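Local atomic coordinates of LAO/AO transport system kinase (Escherichia coli, PDB entry 2P67), a protein that belongs to the MeaB family of P-loop nucleoside triphosphatases and is built around a parallel beta sheet flanked by helices. Residues A[85-90]-A[149-154]; A[198-203]-A[238-243]. All coordinates share one frame; numbering follows the deposited sequence.

Contact 1: residues A[85-90]-A[149-154]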
ATOM      1  N   LEU A  85     -12.688  30.645 -16.291  1.00 29.83           N
ATOM      2  CA  LEU A  85     -12.806  29.188 -16.438  1.00 28.60           C
ATOM      3  C   LEU A  85     -14.170  28.674 -15.952  1.00 27.54           C
ATOM      4  O   LEU A  85     -14.832  29.312 -15.132  1.00 27.16           O
ATOM      5  CB  LEU A  85     -11.665  28.457 -15.694  1.00 28.47           C
ATOM      6  CG  LEU A  85     -10.218  28.769 -16.123  1.00 29.28           C
ATOM      7  CD1 LEU A  85      -9.215  28.273 -15.076  1.00 30.79           C
ATOM      8  CD2 LEU A  85      -9.913  28.194 -17.500  1.00 31.00           C
ATOM      9  N   LYS A  86     -14.564  27.517 -16.471  1.00 26.55           N
ATOM     10  CA  LYS A  86     -15.768  26.817 -16.053  1.00 25.37           C
ATOM     11  C   LYS A  86     -15.317  25.703 -15.107  1.00 24.24           C
ATOM     12  O   LYS A  86     -14.461  24.876 -15.479  1.00 24.00           O
ATOM     13  CB  LYS A  86     -16.497  26.230 -17.274  1.00 25.95           C
ATOM     14  CG  LYS A  86     -17.042  27.310 -18.244  1.00 27.88           C
ATOM     15  CD  LYS A  86     -17.516  26.700 -19.576  1.00 34.37           C
ATOM     16  CE  LYS A  86     -16.334  26.325 -20.490  1.00 36.71           C
ATOM     17  NZ  LYS A  86     -16.766  25.707 -21.791  1.00 40.76           N
ATOM     18  N   VAL A  87     -15.863  25.696 -13.889  0.50 23.50           N
ATOM     19  CA  VAL A  87     -15.469  24.714 -12.870  0.50 22.72           C
ATOM     20  C   VAL A  87     -16.659  23.923 -12.318  0.50 22.12           C
ATOM     21  O   VAL A  87     -17.697  24.497 -11.958  0.50 21.87           O
ATOM     22  CB  VAL A  87     -14.619  25.359 -11.713  0.50 22.60           C
ATOM     23  CG1 VAL A  87     -15.415  26.401 -10.951  0.50 22.86           C
ATOM     24  CG2 VAL A  87     -14.063  24.297 -10.760  0.50 22.13           C
ATOM     25  N   ALA A  88     -16.490  22.604 -12.265  1.00 21.29           N
ATOM     26  CA  ALA A  88     -17.492  21.685 -11.724  1.00 20.85           C
ATOM     27  C   ALA A  88     -16.928  21.122 -10.427  1.00 21.81           C
ATOM     28  O   ALA A  88     -15.706  20.886 -10.325  1.00 21.20           O
ATOM     29  CB  ALA A  88     -17.769  20.543 -12.705  1.00 20.98           C
ATOM     30  N   VAL A  89     -17.811  20.925  -9.449  1.00 20.42           N
ATOM     31  CA  VAL A  89     -17.435  20.348  -8.150  1.00 21.42           C
ATOM     32  C   VAL A  89     -18.275  19.086  -7.895  1.00 21.67           C
ATOM     33  O   VAL A  89     -19.518  19.145  -7.908  1.00 21.96           O
ATOM     34  CB  VAL A  89     -17.609  21.369  -7.008  1.00 20.82           C
ATOM     35  CG1 VAL A  89     -17.233  20.739  -5.655  1.00 23.84           C
ATOM     36  CG2 VAL A  89     -16.713  22.570  -7.247  1.00 21.57           C
ATOM     37  N   ILE A  90     -17.590  17.961  -7.709  1.00 21.43           N
ATOM     38  CA  ILE A  90     -18.225  16.694  -7.376  1.00 21.32           C
ATOM     39  C   ILE A  90     -17.947  16.455  -5.891  1.00 22.21           C
ATOM     40  O   ILE A  90     -16.811  16.193  -5.500  1.00 21.54           O
ATOM     41  CB  ILE A  90     -17.683  15.547  -8.243  1.00 20.70           C
ATOM     42  CG1 ILE A  90     -17.796  15.903  -9.746  1.00 22.36           C
ATOM     43  CG2 ILE A  90     -18.324  14.221  -7.858  1.00 21.73           C
ATOM     44  CD1 ILE A  90     -19.216  16.225 -10.216  1.00 21.59           C
ATOM     45  N   TYR A 149     -16.256  21.531 -19.177  1.00 22.96           N
ATOM     46  CA  TYR A 149     -15.664  22.157 -18.000  1.00 22.82           C
ATOM     47  C   TYR A 149     -14.130  22.196 -18.107  1.00 22.77           C
ATOM     48  O   TYR A 149     -13.518  21.261 -18.591  1.00 22.95           O
ATOM     49  CB  TYR A 149     -16.184  21.499 -16.689  1.00 22.85           C
ATOM     50  CG  TYR A 149     -17.594  21.962 -16.471  1.00 22.89           C
ATOM     51  CD1 TYR A 149     -17.850  23.103 -15.719  1.00 24.04           C
ATOM     52  CD2 TYR A 149     -18.662  21.330 -17.102  1.00 24.55           C
ATOM     53  CE1 TYR A 149     -19.127  23.591 -15.559  1.00 24.95           C
ATOM     54  CE2 TYR A 149     -19.967  21.824 -16.959  1.00 25.49           C
ATOM     55  CZ  TYR A 149     -20.180  22.953 -16.177  1.00 26.03           C
ATOM     56  OH  TYR A 149     -21.433  23.491 -16.015  1.00 25.02           O
ATOM     57  N   ASP A 150     -13.535  23.300 -17.666  1.00 22.44           N
ATOM     58  CA  ASP A 150     -12.099  23.491 -17.706  1.00 22.15           C
ATOM     59  C   ASP A 150     -11.405  22.774 -16.555  1.00 21.90           C
ATOM     60  O   ASP A 150     -10.300  22.216 -16.720  1.00 20.97           O
ATOM     61  CB  ASP A 150     -11.781  24.971 -17.640  1.00 22.45           C
ATOM     62  CG  ASP A 150     -12.247  25.715 -18.885  1.00 24.49           C
ATOM     63  OD1 ASP A 150     -11.701  25.460 -19.974  1.00 26.14           O
ATOM     64  OD2 ASP A 150     -13.181  26.510 -18.768  1.00 26.32           O
ATOM     65  N   VAL A 151     -12.071  22.794 -15.401  1.00 20.71           N
ATOM     66  CA  VAL A 151     -11.545  22.197 -14.174  1.00 20.85           C
ATOM     67  C   VAL A 151     -12.692  21.440 -13.519  1.00 20.23           C
ATOM     68  O   VAL A 151     -13.797  21.985 -13.383  1.00 21.16           O
ATOM     69  CB  VAL A 151     -11.073  23.284 -13.180  1.00 20.71           C
ATOM     70  CG1 VAL A 151     -10.555  22.646 -11.859  1.00 20.57           C
ATOM     71  CG2 VAL A 151      -9.982  24.160 -13.814  1.00 20.74           C
ATOM     72  N   VAL A 152     -12.442  20.188 -13.162  1.00 19.92           N
ATOM     73  CA  VAL A 152     -13.369  19.412 -12.333  0.50 19.70           C
ATOM     74  C   VAL A 152     -12.689  19.089 -11.016  1.00 19.55           C
ATOM     75  O   VAL A 152     -11.578  18.541 -11.011  1.00 20.19           O
ATOM     76  CB  VAL A 152     -13.781  18.061 -12.975  0.50 19.63           C
ATOM     77  CG1 VAL A 152     -14.918  17.417 -12.162  0.50 18.20           C
ATOM     78  CG2 VAL A 152     -14.202  18.257 -14.417  0.50 21.47           C
ATOM     79  N   ILE A 153     -13.366  19.412  -9.916  1.00 19.62           N
ATOM     80  CA  ILE A 153     -12.844  19.184  -8.569  1.00 19.51           C
ATOM     81  C   ILE A 153     -13.669  18.118  -7.887  1.00 19.78           C
ATOM     82  O   ILE A 153     -14.893  18.272  -7.749  1.00 20.25           O
ATOM     83  CB  ILE A 153     -12.912  20.469  -7.722  1.00 19.93           C
ATOM     84  CG1 ILE A 153     -12.126  21.601  -8.401  1.00 20.73           C
ATOM     85  CG2 ILE A 153     -12.362  20.217  -6.300  1.00 20.08           C
ATOM     86  CD1 ILE A 153     -12.231  22.934  -7.678  1.00 20.49           C
ATOM     87  N   VAL A 154     -13.018  17.030  -7.480  1.00 19.25           N
ATOM     88  CA  VAL A 154     -13.691  16.038  -6.671  0.50 19.45           C
ATOM     89  C   VAL A 154     -13.256  16.269  -5.224  1.00 20.07           C
ATOM     90  O   VAL A 154     -12.056  16.385  -4.922  1.00 19.27           O
ATOM     91  CB  VAL A 154     -13.470  14.579  -7.193  0.50 19.45           C
ATOM     92  CG1 VAL A 154     -11.989  14.144  -7.126  0.50 18.16           C
ATOM     93  CG2 VAL A 154     -14.383  13.590  -6.460  0.50 19.09           C
TER

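Contact 2: residues A[198-203]-A[238-243]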
ATOM      1  N   LEU A 198      -0.008  18.745  -3.141  1.00 17.90           N
ATOM      2  CA  LEU A 198       0.027  20.004  -2.389  0.50 18.18           C
ATOM      3  C   LEU A 198      -0.661  19.816  -1.037  1.00 18.03           C
ATOM      4  O   LEU A 198      -1.661  19.109  -0.943  1.00 18.66           O
ATOM      5  CB  LEU A 198      -0.667  21.133  -3.184  0.50 17.79           C
ATOM      6  CG  LEU A 198       0.089  21.582  -4.439  0.50 19.58           C
ATOM      7  CD1 LEU A 198      -0.814  22.312  -5.443  0.50 20.73           C
ATOM      8  CD2 LEU A 198       1.290  22.440  -4.054  0.50 20.54           C
ATOM      9  N   ILE A 199      -0.111  20.431   0.015  1.00 18.13           N
ATOM     10  CA  ILE A 199      -0.765  20.500   1.308  1.00 19.07           C
ATOM     11  C   ILE A 199      -1.050  21.973   1.571  1.00 19.32           C
ATOM     12  O   ILE A 199      -0.191  22.832   1.306  1.00 19.91           O
ATOM     13  CB  ILE A 199       0.119  19.972   2.478  1.00 18.97           C
ATOM     14  CG1 ILE A 199       0.517  18.508   2.237  1.00 21.88           C
ATOM     15  CG2 ILE A 199      -0.608  20.138   3.830  1.00 19.31           C
ATOM     16  CD1 ILE A 199      -0.521  17.489   2.569  1.00 26.57           C
ATOM     17  N   VAL A 200      -2.251  22.261   2.058  1.00 19.89           N
ATOM     18  CA  VAL A 200      -2.653  23.639   2.320  1.00 20.22           C
ATOM     19  C   VAL A 200      -3.126  23.754   3.776  1.00 21.93           C
ATOM     20  O   VAL A 200      -3.933  22.947   4.237  1.00 20.89           O
ATOM     21  CB  VAL A 200      -3.771  24.117   1.358  1.00 20.61           C
ATOM     22  CG1 VAL A 200      -4.303  25.484   1.815  1.00 20.63           C
ATOM     23  CG2 VAL A 200      -3.272  24.192  -0.121  1.00 18.69           C
ATOM     24  N   ILE A 201      -2.609  24.750   4.500  1.00 23.48           N
ATOM     25  CA  ILE A 201      -3.050  25.003   5.870  1.00 25.98           C
ATOM     26  C   ILE A 201      -3.944  26.234   5.806  1.00 27.23           C
ATOM     27  O   ILE A 201      -3.466  27.343   5.543  1.00 25.39           O
ATOM     28  CB  ILE A 201      -1.857  25.245   6.862  1.00 26.20           C
ATOM     29  CG1 ILE A 201      -0.697  24.235   6.661  1.00 27.95           C
ATOM     30  CG2 ILE A 201      -2.357  25.300   8.325  1.00 28.07           C
ATOM     31  CD1 ILE A 201      -0.998  22.750   7.037  1.00 26.36           C
ATOM     32  N   ASN A 202      -5.248  26.036   5.985  1.00 29.81           N
ATOM     33  CA  ASN A 202      -6.211  27.150   5.892  1.00 33.28           C
ATOM     34  C   ASN A 202      -6.302  27.860   7.254  1.00 34.95           C
ATOM     35  O   ASN A 202      -5.794  27.355   8.259  1.00 35.87           O
ATOM     36  CB  ASN A 202      -7.585  26.627   5.422  1.00 33.61           C
ATOM     37  CG  ASN A 202      -8.526  27.725   4.874  1.00 34.30           C
ATOM     38  OD1 ASN A 202      -8.132  28.872   4.586  1.00 32.08           O
ATOM     39  ND2 ASN A 202      -9.803  27.348   4.716  1.00 36.93           N
ATOM     40  N   LYS A 203      -6.908  29.043   7.262  1.00 37.32           N
ATOM     41  CA  LYS A 203      -7.165  29.829   8.490  1.00 39.34           C
ATOM     42  C   LYS A 203      -5.888  30.438   9.040  1.00 40.21           C
ATOM     43  O   LYS A 203      -5.716  30.570  10.263  1.00 40.91           O
ATOM     44  CB  LYS A 203      -7.915  29.018   9.557  1.00 39.49           C
ATOM     45  CG  LYS A 203      -9.253  28.455   9.069  1.00 41.81           C
ATOM     46  CD  LYS A 203      -9.972  27.640  10.131  1.00 43.31           C
ATOM     47  CE  LYS A 203     -11.270  27.080   9.558  1.00 44.59           C
ATOM     48  NZ  LYS A 203     -11.877  26.046  10.442  1.00 45.26           N
ATOM     49  N   LEU A 238       1.605  25.104   1.403  1.00 20.41           N
ATOM     50  CA  LEU A 238       1.246  26.521   1.388  0.50 21.63           C
ATOM     51  C   LEU A 238       0.228  26.830   2.478  1.00 21.96           C
ATOM     52  O   LEU A 238      -0.404  25.934   3.003  1.00 22.48           O
ATOM     53  CB  LEU A 238       0.707  26.932   0.012  0.50 21.66           C
ATOM     54  CG  LEU A 238       1.632  26.704  -1.193  0.50 22.83           C
ATOM     55  CD1 LEU A 238       1.035  27.266  -2.468  0.50 23.63           C
ATOM     56  CD2 LEU A 238       3.006  27.304  -0.946  0.50 25.06           C
ATOM     57  N   THR A 239       0.097  28.106   2.832  1.00 22.46           N
ATOM     58  CA  THR A 239      -0.939  28.520   3.766  1.00 23.56           C
ATOM     59  C   THR A 239      -1.821  29.564   3.086  1.00 24.09           C
ATOM     60  O   THR A 239      -1.397  30.237   2.125  1.00 23.34           O
ATOM     61  CB  THR A 239      -0.364  29.150   5.057  1.00 24.81           C
ATOM     62  OG1 THR A 239       0.200  30.427   4.726  1.00 26.01           O
ATOM     63  CG2 THR A 239       0.693  28.222   5.746  1.00 24.20           C
ATOM     64  N   CYS A 240      -3.043  29.706   3.599  1.00 25.20           N
ATOM     65  CA  CYS A 240      -3.987  30.685   3.061  1.00 26.41           C
ATOM     66  C   CYS A 240      -4.980  31.114   4.121  1.00 27.54           C
ATOM     67  O   CYS A 240      -5.067  30.509   5.182  1.00 27.35           O
ATOM     68  CB  CYS A 240      -4.720  30.144   1.822  1.00 26.63           C
ATOM     69  SG  CYS A 240      -5.781  28.705   2.095  1.00 27.20           S
ATOM     70  N   SER A 241      -5.700  32.198   3.844  1.00 29.23           N
ATOM     71  CA  SER A 241      -6.915  32.509   4.586  1.00 31.29           C
ATOM     72  C   SER A 241      -8.027  32.642   3.568  1.00 32.22           C
ATOM     73  O   SER A 241      -8.105  33.659   2.884  1.00 31.97           O
ATOM     74  CB  SER A 241      -6.789  33.822   5.368  1.00 31.71           C
ATOM     75  OG  SER A 241      -7.956  34.021   6.159  1.00 33.69           O
ATOM     76  N   ALA A 242      -8.865  31.613   3.449  1.00 34.01           N
ATOM     77  CA  ALA A 242      -9.982  31.663   2.502  1.00 36.57           C
ATOM     78  C   ALA A 242     -10.860  32.882   2.801  1.00 38.01           C
ATOM     79  O   ALA A 242     -11.159  33.664   1.910  1.00 38.79           O
ATOM     80  CB  ALA A 242     -10.807  30.390   2.567  1.00 36.06           C
ATOM     81  N   LEU A 243     -11.227  33.052   4.067  1.00 39.83           N
ATOM     82  CA  LEU A 243     -12.164  34.117   4.457  1.00 41.67           C
ATOM     83  C   LEU A 243     -11.624  35.546   4.338  1.00 42.11           C
ATOM     84  O   LEU A 243     -12.412  36.495   4.307  1.00 42.91           O
ATOM     85  CB  LEU A 243     -12.795  33.839   5.831  1.00 41.92           C
ATOM     86  CG  LEU A 243     -13.907  32.766   5.869  1.00 43.57           C
ATOM     87  CD1 LEU A 243     -14.657  32.812   7.191  1.00 44.48           C
ATOM     88  CD2 LEU A 243     -14.907  32.880   4.689  1.00 44.04           C
TER
HETATM   89  O   HOH W   1      -9.903  31.205   6.483  1.00 44.07           O

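Contact 1: residues A[85-90]-A[149-154]
A88 and Y149 form the apolar centre on one face of two neighbouring parallel strands. The A88 methyl sits over a face of the phenol ring, its CB 4.2 Å from the centroid of the Y149 ring and shifted toward the rim, a CH-pi contact. The Y149 ring plane is turned square to the CA-CB-CG plane (chi2 -91°), which puts one face against A88 while CD1 comes edge-on to the backbone, 3.7 Å from K86 C. V152 and I90 continue this face beneath helix 133-146. The other face carries V87, V151 and I153: V87, modelled in two conformers, packs in one of them with CG2 across the end of the isoleucine, 3.8 Å from I153 CD1, and helix 69-82 lies against the group through L80, I81 and F76.

Between the two faces runs regular parallel pairing, with A88 N bonded to V151 O, I153 N to A88 O and I90 N to I153 O. The last is the shortest, I90 N to I153 O at 2.7 Å. Toward the strand entry the pattern changes. K86 O takes two donors, D150 N at 2.9 Å on a bent path (137° at the hydrogen) and V151 N at 3.2 Å, so D150 and V151 both grip this one carbonyl where the chain enters the strand.

At the polar edge the D150 carboxylate reaches across: D150 OD2 uses its anti lone pair to accept K86 N at 2.9 Å, nearly straight at 168°, while L85 CD2 packs on the flank of D150 CG. The K86 ammonium bends instead to G148 O, leaving K86 NZ 4.8 Å from D150 OD2. A near but non-touching positive charge and a direct N-H bond would both be expected to favour the charged form of this aspartate.

Contact 2: residues A[198-203]-A[238-243]
N202 and C240 meet because of their first torsions. N202 holds CG anti to its backbone N (chi1 -162°), which carries the amide across to the other segment, and C240 places SG between its own N and carbonyl carbon (chi1 64°), leaving N202 OD1 and C240 SG 3.4 Å apart. The sulfur also rests on an apolar neighbour, with C240 SG 3.6 Å from V200 CG1, and F72 of helix 69-82 and I251 of helix 248-264 close round it.

These are the two strands of a beta-alpha-beta unit, 198-201 and 236-239 linked through helix 209-225, and the loops that leave their C-terminal ends. N202 and K203 begin an N-K-x-D sequence completed by D204 and D205, and S241-A242-L243 follows the second strand; this is consistent with the fourth and fifth of the conserved sequence motifs of P-loop GTPases.

The pairing starts as ordinary parallel sheet: L238 N bonds I199 O, I201 N bonds L238 O, and C240 N reaches I201 O at 3.1 Å. On the face toward helix 209-225, the methyl of T239 lies beside I201, with T239 CG2 4.1 Å from I201 CB. Beyond C240 the side chain of N202 also joins the two loops.

Both loops are also tied to their surroundings. K203 NZ bonds G66 O in the likely P-loop, and N202 ND2 makes a weak bond to T71 OG1. T239 OG1 and S241 OG bond D204 and D205, linking the second segment back to the first loop. N202 OD1 gathers a weak bond from K203 N in its own loop and a firmer one from the opposite loop: A242 N donates to N202 OD1 at 3.1 Å, lying in the plane of the amide carbonyl.

Contact 1 closes along the chain before contact 2 opens, and both belong to one parallel sheet. Contact 1 joins strands 87-92 and 151-157 toward one side of it; contact 2 joins 198-201 to 236-239, an outermost strand within the chain. Strands 57-63 and 172-177 run between the two pairs, which leaves the centres 20 Å apart and the nearest atoms about 11 Å. They have helix 69-82 in common: L80 and F76 pack on contact 1, F72 and T71 on contact 2. The helix that follows the probable P-loop thus spans both pairs, connecting the sheet interior at 85-90/149-154 with the loops at 198-203/238-243.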